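Local coordinates for protein genome packaging NTPase B204 (PDB 4KFU) that probably powers the packaging of DNA into Sulfolobus turreted icosahedral virus 2, as a P-loop NTPase of the FtsK-HerA superfamily, at residues K76-F81 with Y106-K110; L60-V64 with K83-A87; S35-H41 with Q67-D73; T97-D103 with G130-S136. All blocks are in the same frame, centred on the assembly; numbering follows the deposited sequence.

Contacts 3 and 4 are neighbouring stretches of the parallel part of one mixed sheet, in which strands 35-40 and 98-102 lie side by side; both are buried and rest on ladders of backbone hydrogen bonds flanked by aliphatic side chains. Contacts 1 and 2 are only partly buried, share helix 78-95 and rest mainly on side-chain packing, to which contact 1 adds a bridging water. Zinc ties contact 1 to contact 3: His108 supplies one ligand, and Asp39, His41 and Asp73 the others. Contact 2 packs on the same sheet through Leu84 and is almost wholly aliphatic, its lysine included. Contact 4 lies nearest the chain's centre and ends in a polar pair beside the nucleotide site.

Contact 1. Residues K76-F81 with Y106-K110; sequences KNDDFF and YYHFK. With ZN (zinc ion), chain L.
CB of Phe81 sits over one face of the His108 imidazole, 3.9 Å from the ring centroid, while CB of Tyr107 covers the opposite face, so the ring is held between two methylene groups. With its CG anti to the backbone N (chi1 -180°), the Phe81 ring extends past the histidine to Phe109, whose edge is directed at its face; their CZ atoms are 4.0 Å apart. Lys76 runs alongside Tyr107 and lays CD over the phenol ring, 4.0 Å from its centroid. Its NZ bends off to the carbonyl oxygens of Asp73 and Arg74, leaving at most a weak cation-pi attraction to Tyr107.

The polar link between the segments is a water, which donates to both Asp78 OD1, at 2.7 Å, and His108 O, at 2.8 Å. Within 76-81, Asn77 occupies the N-cap of helix 78-95, its OD1 accepting a capping bond from Phe80 N at 3.0 Å.

Metal coordination involves His108 alone of these residues, its NE2 2.0 Å from zinc. With Asp39, His41 and Asp73 completing the ligand set, the arrangement is a mononuclear His/Asp zinc site, which joins the loop after strand 98-102 to the ends of strands 35-40 and 68-72, with the start of helix 78-95 packed against the histidine.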
# COMPACT_ATOMS: atom_id res chain seq x y z
N LYS A 76 -0.23 15.33 5.79
CA LYS A 76 -0.21 14.67 4.47
C LYS A 76 0.89 15.18 3.54
O LYS A 76 0.68 15.30 2.32
CB LYS A 76 -1.58 14.79 3.78
CG LYS A 76 -2.72 14.18 4.59
CD LYS A 76 -4.07 14.74 4.17
CE LYS A 76 -5.21 14.11 4.96
NZ LYS A 76 -5.02 14.28 6.43
N ASN A 77 2.06 15.48 4.12
CA ASN A 77 3.15 16.09 3.36
C ASN A 77 4.47 15.30 3.37
O ASN A 77 4.58 14.26 4.04
CB ASN A 77 3.39 17.53 3.84
CG ASN A 77 3.73 17.62 5.34
OD1 ASN A 77 4.04 16.62 6.00
ND2 ASN A 77 3.66 18.84 5.88
N ASP A 78 5.45 15.80 2.62
CA ASP A 78 6.74 15.13 2.50
C ASP A 78 7.47 15.01 3.85
O ASP A 78 8.15 14.01 4.11
CB ASP A 78 7.65 15.86 1.50
CG ASP A 78 7.18 15.71 0.06
OD1 ASP A 78 6.45 14.74 -0.25
OD2 ASP A 78 7.56 16.56 -0.78
N ASP A 79 7.35 16.04 4.68
CA ASP A 79 8.03 16.07 5.97
C ASP A 79 7.52 14.97 6.88
O ASP A 79 8.29 14.33 7.61
CB ASP A 79 7.87 17.42 6.65
N PHE A 80 6.21 14.74 6.83
CA PHE A 80 5.60 13.72 7.67
C PHE A 80 6.06 12.34 7.25
O PHE A 80 6.43 11.54 8.11
CB PHE A 80 4.07 13.79 7.64
CG PHE A 80 3.42 12.80 8.57
CD1 PHE A 80 3.19 13.14 9.90
CD2 PHE A 80 3.07 11.53 8.13
CE1 PHE A 80 2.60 12.24 10.77
CE2 PHE A 80 2.49 10.62 9.00
CZ PHE A 80 2.25 10.97 10.32
N PHE A 81 6.02 12.04 5.95
CA PHE A 81 6.44 10.70 5.52
C PHE A 81 7.89 10.42 5.92
O PHE A 81 8.24 9.31 6.33
CB PHE A 81 6.25 10.45 4.02
CG PHE A 81 6.67 9.07 3.61
CD1 PHE A 81 5.87 7.97 3.90
CD2 PHE A 81 7.91 8.85 3.02
CE1 PHE A 81 6.28 6.68 3.57
CE2 PHE A 81 8.32 7.57 2.70
CZ PHE A 81 7.51 6.48 2.97
N TYR A 106 -1.38 8.40 -2.63
CA TYR A 106 -1.05 9.53 -3.51
C TYR A 106 -0.58 10.75 -2.73
O TYR A 106 -0.04 11.69 -3.30
CB TYR A 106 -2.22 9.90 -4.42
CG TYR A 106 -3.50 10.19 -3.68
CD1 TYR A 106 -3.73 11.45 -3.13
CD2 TYR A 106 -4.47 9.21 -3.53
CE1 TYR A 106 -4.92 11.72 -2.44
CE2 TYR A 106 -5.65 9.46 -2.84
CZ TYR A 106 -5.87 10.71 -2.30
OH TYR A 106 -7.05 10.94 -1.63
N TYR A 107 -0.81 10.77 -1.42
CA TYR A 107 -0.31 11.90 -0.64
C TYR A 107 1.21 11.95 -0.60
O TYR A 107 1.78 13.03 -0.56
CB TYR A 107 -0.85 11.86 0.79
CG TYR A 107 -2.31 12.21 0.84
CD1 TYR A 107 -2.75 13.47 0.45
CD2 TYR A 107 -3.24 11.28 1.24
CE1 TYR A 107 -4.10 13.80 0.48
CE2 TYR A 107 -4.59 11.59 1.27
CZ TYR A 107 -5.01 12.85 0.89
OH TYR A 107 -6.36 13.15 0.92
N HIS A 108 1.85 10.78 -0.64
CA HIS A 108 3.31 10.71 -0.46
C HIS A 108 4.05 10.24 -1.70
O HIS A 108 5.27 10.42 -1.81
CB HIS A 108 3.63 9.78 0.71
CG HIS A 108 2.99 10.19 2.00
ND1 HIS A 108 3.04 11.49 2.46
CD2 HIS A 108 2.31 9.48 2.92
CE1 HIS A 108 2.39 11.56 3.61
NE2 HIS A 108 1.95 10.36 3.92
N PHE A 109 3.32 9.61 -2.62
CA PHE A 109 3.94 9.02 -3.81
C PHE A 109 3.29 9.54 -5.10
O PHE A 109 3.17 8.82 -6.10
CB PHE A 109 3.81 7.50 -3.77
CG PHE A 109 4.57 6.84 -2.64
CD1 PHE A 109 4.05 6.80 -1.35
CD2 PHE A 109 5.79 6.22 -2.89
CE1 PHE A 109 4.73 6.17 -0.33
CE2 PHE A 109 6.49 5.59 -1.87
CZ PHE A 109 5.96 5.56 -0.59
N LYS A 110 2.86 10.80 -5.07
CA LYS A 110 2.07 11.36 -6.16
C LYS A 110 2.86 11.41 -7.48
O LYS A 110 4.05 11.68 -7.49
CB LYS A 110 1.58 12.76 -5.78
CG LYS A 110 0.32 13.17 -6.49
CD LYS A 110 0.07 14.67 -6.41
CE LYS A 110 -1.07 15.07 -7.36
NZ LYS A 110 -1.39 16.53 -7.34
ZN ZN L . 0.54 9.90 5.30
O HOH W 1 6.57 12.10 -0.02

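Contact 2. Residues L60-V64 with K83-A87; sequences LSDIV and KLWQA
Leu60, Ile63 and Val64 of helix 60-65 pack against Lys83, Leu84 and Ala87 of helix 78-95, two helices joined in the chain through strand 68-72 of the alpha/beta P-loop fold. The short segments cross at -41° with their axes 9.7 Å apart at the closest point, and they run in broadly the same direction.

The tight part centres on Ala87. Its small CB is met by CD2 of Leu60 at 3.8 Å and by CG2 of Ile63 at 3.9 Å, so one methyl group fits between two branched side chains. Deeper in, Ile63 extends CD1 to CD1 of Leu84 at 4.1 Å, the two side chains crossing at about a right angle. Leu84 rests on Ile37 and Asp39 of strand 35-40, which seats this inner edge of the helix pair on the sheet.

The solvent side is made by Leu60 and Lys83, both exposed. Here the lysine contributes only its aliphatic part: CG and CD lie against the leucine methyls, and a bend at chi3 (-42°) turns CE and NZ away from Leu60. Val64, at the other end, places CG2 3.6 Å from the carbonyl oxygen of Ala87. The contact's closest approach is on the exposed side, where Leu60 CD2 stands 3.5 Å from Lys83 CD.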
# COMPACT_ATOMS: atom_id res chain seq x y z
N LEU A 60 5.92 9.92 18.15
CA LEU A 60 6.85 9.09 17.39
C LEU A 60 7.23 7.87 18.19
O LEU A 60 7.54 6.81 17.63
CB LEU A 60 8.12 9.88 17.10
CG LEU A 60 8.10 10.82 15.90
CD1 LEU A 60 9.38 11.66 15.91
CD2 LEU A 60 8.00 9.99 14.65
N SER A 61 7.25 8.03 19.50
CA SER A 61 7.63 6.94 20.40
C SER A 61 6.65 5.79 20.28
O SER A 61 7.05 4.62 20.26
CB SER A 61 7.67 7.44 21.85
OG SER A 61 7.85 6.35 22.73
N ASP A 62 5.36 6.12 20.22
CA ASP A 62 4.32 5.11 20.03
C ASP A 62 4.54 4.32 18.74
O ASP A 62 4.32 3.11 18.71
CB ASP A 62 2.93 5.76 19.99
CG ASP A 62 2.50 6.33 21.33
OD1 ASP A 62 3.20 6.08 22.34
OD2 ASP A 62 1.45 7.02 21.36
N ILE A 63 4.98 4.99 17.69
CA ILE A 63 5.17 4.31 16.40
C ILE A 63 6.24 3.24 16.54
O ILE A 63 6.07 2.12 16.05
CB ILE A 63 5.56 5.30 15.29
CG1 ILE A 63 4.49 6.38 15.15
CG2 ILE A 63 5.74 4.57 13.96
CD1 ILE A 63 4.78 7.39 14.06
N VAL A 64 7.32 3.55 17.24
CA VAL A 64 8.39 2.58 17.45
C VAL A 64 8.01 1.45 18.43
O VAL A 64 8.34 0.29 18.20
CB VAL A 64 9.70 3.27 17.94
CG1 VAL A 64 10.83 2.26 18.09
CG2 VAL A 64 10.10 4.38 16.99
N LYS A 83 9.56 11.54 8.49
CA LYS A 83 9.58 11.26 9.92
C LYS A 83 9.02 9.86 10.19
O LYS A 83 9.58 9.10 10.98
CB LYS A 83 8.72 12.30 10.66
CG LYS A 83 8.98 12.42 12.14
CD LYS A 83 7.77 13.01 12.87
CE LYS A 83 7.14 14.16 12.10
NZ LYS A 83 5.96 14.73 12.84
N LEU A 84 7.92 9.53 9.53
CA LEU A 84 7.29 8.22 9.69
C LEU A 84 8.20 7.08 9.26
O LEU A 84 8.19 6.00 9.85
CB LEU A 84 5.98 8.16 8.89
CG LEU A 84 5.29 6.80 8.77
CD1 LEU A 84 4.88 6.28 10.13
CD2 LEU A 84 4.07 6.88 7.86
N TRP A 85 8.97 7.32 8.19
CA TRP A 85 9.87 6.30 7.67
C TRP A 85 11.01 6.00 8.65
O TRP A 85 11.35 4.83 8.89
CB TRP A 85 10.41 6.73 6.30
CG TRP A 85 11.34 5.73 5.66
CD1 TRP A 85 12.70 5.87 5.49
CD2 TRP A 85 10.99 4.46 5.11
NE1 TRP A 85 13.21 4.75 4.87
CE2 TRP A 85 12.19 3.87 4.63
CE3 TRP A 85 9.79 3.75 4.97
CZ2 TRP A 85 12.21 2.61 4.02
CZ3 TRP A 85 9.82 2.51 4.36
CH2 TRP A 85 11.03 1.95 3.90
N GLN A 86 11.59 7.05 9.22
CA GLN A 86 12.65 6.88 10.20
C GLN A 86 12.14 6.13 11.42
O GLN A 86 12.82 5.23 11.94
CB GLN A 86 13.20 8.25 10.65
CG GLN A 86 13.98 9.00 9.57
CD GLN A 86 15.18 8.22 9.05
OE1 GLN A 86 15.94 7.62 9.82
NE2 GLN A 86 15.35 8.23 7.73
N ALA A 87 10.94 6.49 11.87
CA ALA A 87 10.32 5.82 13.01
C ALA A 87 9.97 4.37 12.67
O ALA A 87 10.05 3.48 13.51
CB ALA A 87 9.07 6.58 13.48

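Contact 3. Residues S35-H41 with Q67-D73; sequences SYIIDDH and QYVVVYD. With ZN (zinc ion), chain L.
A zinc site closes the C-terminal end of this pair of parallel strands, where Asp39 and His41 of one segment meet Asp73 of the other. Asp39 binds the metal with both carboxylate oxygens, OD1 at 2.4 Å and OD2 at 2.3 Å, whereas Asp73 uses OD2 alone, at 2.0 Å. His41 NE2 adds a bond of 2.1 Å, and Asp73 OD2 lies at the edge of its ring, near the ring plane. His41 ND1 is hydrogen-bonded to Glu104 OE1, which helps fix the turn of the ring, and His108 is the remaining ligand.

Five backbone hydrogen bonds run back from the site, from Asp73 N to Asp40 O, at 2.8 Å, as far as Val69 N to Tyr36 O, at 3.1 Å. On the sheet face of Asp39, Ile37 lies beside Val69, with their CG1 atoms 3.5 Å apart, and its CG2 reaches Val71. The other face carries Ile38 alongside Val70, then Tyr36. Its CG lies between the backbone N and the carbonyl carbon (chi1 58°), which brings the ring to Tyr68, whose CD1 sits over one face, 3.3 Å from Tyr36 CE2.

Asp39, His41 and Asp73 thus gather at the carboxyl ends of adjacent parallel strands, the edge where binding sites form in many alpha/beta folds.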
# COMPACT_ATOMS: atom_id res chain seq x y z
N SER A 35 4.28 -7.56 12.41
CA SER A 35 3.80 -6.26 12.87
C SER A 35 3.46 -5.35 11.70
O SER A 35 3.93 -5.54 10.58
CB SER A 35 4.86 -5.58 13.74
OG SER A 35 6.00 -5.24 12.97
N TYR A 36 2.62 -4.35 11.96
CA TYR A 36 2.33 -3.35 10.94
C TYR A 36 2.12 -1.95 11.49
O TYR A 36 1.73 -1.77 12.66
CB TYR A 36 1.16 -3.78 10.03
CG TYR A 36 -0.15 -4.05 10.76
CD1 TYR A 36 -0.91 -3.00 11.27
CD2 TYR A 36 -0.63 -5.34 10.90
CE1 TYR A 36 -2.11 -3.24 11.93
CE2 TYR A 36 -1.83 -5.59 11.55
CZ TYR A 36 -2.56 -4.53 12.06
OH TYR A 36 -3.75 -4.77 12.70
N ILE A 37 2.40 -0.98 10.64
CA ILE A 37 2.17 0.43 10.91
C ILE A 37 1.25 0.95 9.81
O ILE A 37 1.56 0.81 8.61
CB ILE A 37 3.50 1.23 10.85
CG1 ILE A 37 4.54 0.61 11.79
CG2 ILE A 37 3.26 2.70 11.18
CD1 ILE A 37 5.94 1.17 11.60
N ILE A 38 0.11 1.54 10.20
CA ILE A 38 -0.80 2.10 9.19
C ILE A 38 -0.78 3.62 9.15
O ILE A 38 -1.12 4.29 10.14
CB ILE A 38 -2.25 1.63 9.43
CG1 ILE A 38 -2.33 0.10 9.53
CG2 ILE A 38 -3.16 2.15 8.32
CD1 ILE A 38 -3.72 -0.42 9.89
N ASP A 39 -0.41 4.17 7.99
CA ASP A 39 -0.46 5.60 7.72
C ASP A 39 -1.85 5.91 7.17
O ASP A 39 -2.15 5.62 6.00
CB ASP A 39 0.65 5.96 6.71
CG ASP A 39 0.63 7.43 6.27
OD1 ASP A 39 0.03 8.28 6.95
OD2 ASP A 39 1.22 7.74 5.21
N ASP A 40 -2.70 6.47 8.03
CA ASP A 40 -4.14 6.64 7.77
C ASP A 40 -4.48 8.12 7.49
O ASP A 40 -4.13 9.00 8.28
CB ASP A 40 -4.92 6.15 9.00
CG ASP A 40 -6.42 5.95 8.75
OD1 ASP A 40 -6.98 6.51 7.78
OD2 ASP A 40 -7.05 5.24 9.56
N HIS A 41 -5.17 8.38 6.38
CA HIS A 41 -5.47 9.76 6.01
C HIS A 41 -6.96 10.11 6.11
O HIS A 41 -7.34 11.26 5.90
CB HIS A 41 -4.96 10.04 4.59
CG HIS A 41 -3.50 9.71 4.42
ND1 HIS A 41 -3.07 8.51 3.91
CD2 HIS A 41 -2.39 10.41 4.75
CE1 HIS A 41 -1.74 8.49 3.89
NE2 HIS A 41 -1.31 9.63 4.41
N GLN A 67 3.33 -2.62 18.86
CA GLN A 67 3.45 -3.70 17.87
C GLN A 67 2.51 -3.51 16.67
O GLN A 67 2.94 -3.64 15.52
CB GLN A 67 3.22 -5.07 18.51
CG GLN A 67 3.50 -6.25 17.58
CD GLN A 67 3.17 -7.59 18.22
OE1 GLN A 67 2.35 -7.66 19.15
NE2 GLN A 67 3.80 -8.65 17.73
N TYR A 68 1.25 -3.21 16.94
CA TYR A 68 0.29 -2.89 15.90
C TYR A 68 -0.16 -1.45 16.06
O TYR A 68 -0.78 -1.09 17.07
CB TYR A 68 -0.89 -3.87 15.93
CG TYR A 68 -0.45 -5.29 15.66
CD1 TYR A 68 -0.10 -5.70 14.37
CD2 TYR A 68 -0.34 -6.21 16.69
CE1 TYR A 68 0.31 -6.99 14.12
CE2 TYR A 68 0.08 -7.51 16.45
CZ TYR A 68 0.40 -7.89 15.16
OH TYR A 68 0.82 -9.18 14.90
N VAL A 69 0.18 -0.61 15.08
CA VAL A 69 0.05 0.83 15.27
C VAL A 69 -0.62 1.54 14.10
O VAL A 69 -0.40 1.22 12.92
CB VAL A 69 1.43 1.46 15.64
CG1 VAL A 69 2.48 1.08 14.63
CG2 VAL A 69 1.34 2.98 15.78
N VAL A 70 -1.45 2.52 14.44
CA VAL A 70 -2.19 3.30 13.47
C VAL A 70 -1.88 4.77 13.70
O VAL A 70 -2.03 5.29 14.82
CB VAL A 70 -3.71 3.07 13.64
CG1 VAL A 70 -4.50 3.92 12.65
CG2 VAL A 70 -4.04 1.59 13.47
N VAL A 71 -1.43 5.43 12.64
CA VAL A 71 -1.03 6.82 12.69
C VAL A 71 -1.96 7.64 11.81
O VAL A 71 -1.96 7.48 10.59
CB VAL A 71 0.40 6.99 12.11
CG1 VAL A 71 0.96 8.36 12.47
CG2 VAL A 71 1.32 5.88 12.59
N TYR A 72 -2.76 8.52 12.41
CA TYR A 72 -3.53 9.44 11.58
C TYR A 72 -2.63 10.56 11.07
O TYR A 72 -2.00 11.27 11.86
CB TYR A 72 -4.72 10.04 12.32
CG TYR A 72 -5.37 11.13 11.51
CD1 TYR A 72 -6.09 10.82 10.36
CD2 TYR A 72 -5.22 12.48 11.85
CE1 TYR A 72 -6.67 11.81 9.59
CE2 TYR A 72 -5.80 13.48 11.08
CZ TYR A 72 -6.52 13.14 9.95
OH TYR A 72 -7.10 14.12 9.17
N ASP A 73 -2.57 10.73 9.75
CA ASP A 73 -1.69 11.72 9.12
C ASP A 73 -2.46 12.97 8.69
O ASP A 73 -3.14 12.97 7.67
CB ASP A 73 -0.97 11.10 7.92
CG ASP A 73 -0.10 12.10 7.17
OD1 ASP A 73 0.20 13.19 7.69
OD2 ASP A 73 0.28 11.79 6.03
ZN ZN L . 0.54 9.90 5.30

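Contact 4. Residues T97-D103 with G130-S136; sequences TTVLIID and GLGLILS
Val99 CG1 fits against Ile134, 3.7 Å from its CG1, while CG2 of the valine lies on the side of Gly132, the residue paired with it across the strands. At Gly132, which has no side chain, the CA atoms of Val99 and Gly132 are 4.4 Å apart, the shortest such spacing along the pair. Ile101 CG1 approaches the end of the same isoleucine arm, 4.2 Å from Ile134 CD1.

The opposite face repeats one fit three times, a leucine CD2 swung against the base of the paired residue. Leu133 CD2 lies 3.9 Å from Leu100 CB and Leu135 CD2 3.8 Å from Ile102 CB; Leu131 CD2 meets Thr98 CB in the same way. In Leu133, CG stands anti to the carbonyl carbon (chi1 -73°), which carries the branch across toward Leu100.

The two strands are joined through helix 117-124 in a beta-alpha-beta unit at the middle of the P-loop NTPase sheet. Six backbone hydrogen bonds link them, the straightest from Ile102 N to Ile134 O (171°).

At the C-terminal end, Ser136 OG donates to Asp103 OD1 at 2.9 Å, meeting it from above the carboxylate plane. Asp103 OD2 is shared by Tyr50 and by Ser18 of the nucleotide pocket, and the Asp103 side chain lies about 4 Å, at the nearest atom, from a bound magnesium ion.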
# COMPACT_ATOMS: atom_id res chain seq x y z
N THR A 97 10.84 -7.74 10.81
CA THR A 97 10.24 -7.30 9.55
C THR A 97 8.80 -6.82 9.70
O THR A 97 7.94 -7.54 10.21
CB THR A 97 10.34 -8.36 8.43
OG1 THR A 97 11.71 -8.75 8.27
CG2 THR A 97 9.84 -7.79 7.11
N THR A 98 8.56 -5.59 9.28
CA THR A 98 7.27 -4.92 9.50
C THR A 98 6.69 -4.46 8.16
O THR A 98 7.44 -4.08 7.26
CB THR A 98 7.47 -3.69 10.43
OG1 THR A 98 7.92 -4.12 11.72
CG2 THR A 98 6.18 -2.88 10.58
N VAL A 99 5.37 -4.51 8.02
CA VAL A 99 4.73 -3.90 6.87
C VAL A 99 4.19 -2.50 7.15
O VAL A 99 3.37 -2.30 8.05
CB VAL A 99 3.60 -4.78 6.33
CG1 VAL A 99 3.02 -4.14 5.09
CG2 VAL A 99 4.14 -6.17 6.00
N LEU A 100 4.68 -1.52 6.39
CA LEU A 100 4.14 -0.17 6.43
C LEU A 100 2.97 -0.06 5.43
O LEU A 100 3.18 -0.16 4.22
CB LEU A 100 5.22 0.86 6.09
CG LEU A 100 4.79 2.32 6.07
CD1 LEU A 100 4.13 2.72 7.42
CD2 LEU A 100 5.96 3.27 5.72
N ILE A 101 1.76 0.12 5.95
CA ILE A 101 0.55 0.22 5.14
C ILE A 101 0.11 1.66 4.95
O ILE A 101 -0.14 2.39 5.91
CB ILE A 101 -0.61 -0.56 5.79
CG1 ILE A 101 -0.17 -1.98 6.15
CG2 ILE A 101 -1.84 -0.56 4.86
CD1 ILE A 101 -1.31 -2.88 6.66
N ILE A 102 0.02 2.06 3.69
CA ILE A 102 -0.29 3.45 3.35
C ILE A 102 -1.53 3.51 2.48
O ILE A 102 -1.45 3.31 1.26
CB ILE A 102 0.87 4.13 2.62
CG1 ILE A 102 2.18 3.85 3.36
CG2 ILE A 102 0.64 5.65 2.51
CD1 ILE A 102 3.30 4.74 2.93
N ASP A 103 -2.68 3.76 3.10
CA ASP A 103 -3.90 3.96 2.31
C ASP A 103 -3.88 5.39 1.78
O ASP A 103 -3.21 6.26 2.36
CB ASP A 103 -5.15 3.66 3.13
CG ASP A 103 -6.19 2.86 2.33
OD1 ASP A 103 -6.23 3.02 1.08
OD2 ASP A 103 -6.96 2.07 2.93
N GLY A 130 14.11 -3.54 6.47
CA GLY A 130 13.23 -4.47 7.14
C GLY A 130 11.77 -4.07 7.06
O GLY A 130 10.99 -4.37 7.96
N LEU A 131 11.40 -3.38 5.99
CA LEU A 131 10.03 -2.89 5.84
C LEU A 131 9.40 -3.33 4.52
O LEU A 131 9.93 -3.06 3.44
CB LEU A 131 10.00 -1.36 5.95
CG LEU A 131 10.32 -0.75 7.33
CD1 LEU A 131 10.65 0.71 7.20
CD2 LEU A 131 9.15 -0.94 8.29
N GLY A 132 8.27 -4.01 4.61
CA GLY A 132 7.43 -4.20 3.44
C GLY A 132 6.53 -2.99 3.30
O GLY A 132 6.40 -2.18 4.23
N LEU A 133 5.89 -2.85 2.14
CA LEU A 133 4.99 -1.74 1.90
C LEU A 133 3.72 -2.26 1.27
O LEU A 133 3.76 -3.11 0.36
CB LEU A 133 5.59 -0.74 0.90
CG LEU A 133 6.71 0.24 1.18
CD1 LEU A 133 6.86 1.09 -0.08
CD2 LEU A 133 6.38 1.14 2.37
N ILE A 134 2.59 -1.76 1.75
CA ILE A 134 1.34 -1.89 1.02
C ILE A 134 0.87 -0.50 0.66
O ILE A 134 0.65 0.34 1.55
CB ILE A 134 0.26 -2.62 1.81
CG1 ILE A 134 0.74 -4.04 2.13
CG2 ILE A 134 -1.02 -2.71 0.97
CD1 ILE A 134 -0.16 -4.81 3.03
N LEU A 135 0.77 -0.23 -0.64
CA LEU A 135 0.37 1.09 -1.11
C LEU A 135 -0.95 0.97 -1.84
O LEU A 135 -1.14 0.06 -2.65
CB LEU A 135 1.41 1.68 -2.06
CG LEU A 135 2.83 1.86 -1.51
CD1 LEU A 135 3.72 2.46 -2.59
CD2 LEU A 135 2.84 2.73 -0.25
N SER A 136 -1.86 1.91 -1.57
CA SER A 136 -3.20 1.84 -2.13
C SER A 136 -3.56 3.17 -2.78
O SER A 136 -3.30 4.23 -2.21
CB SER A 136 -4.19 1.51 -1.01
OG SER A 136 -5.51 1.74 -1.41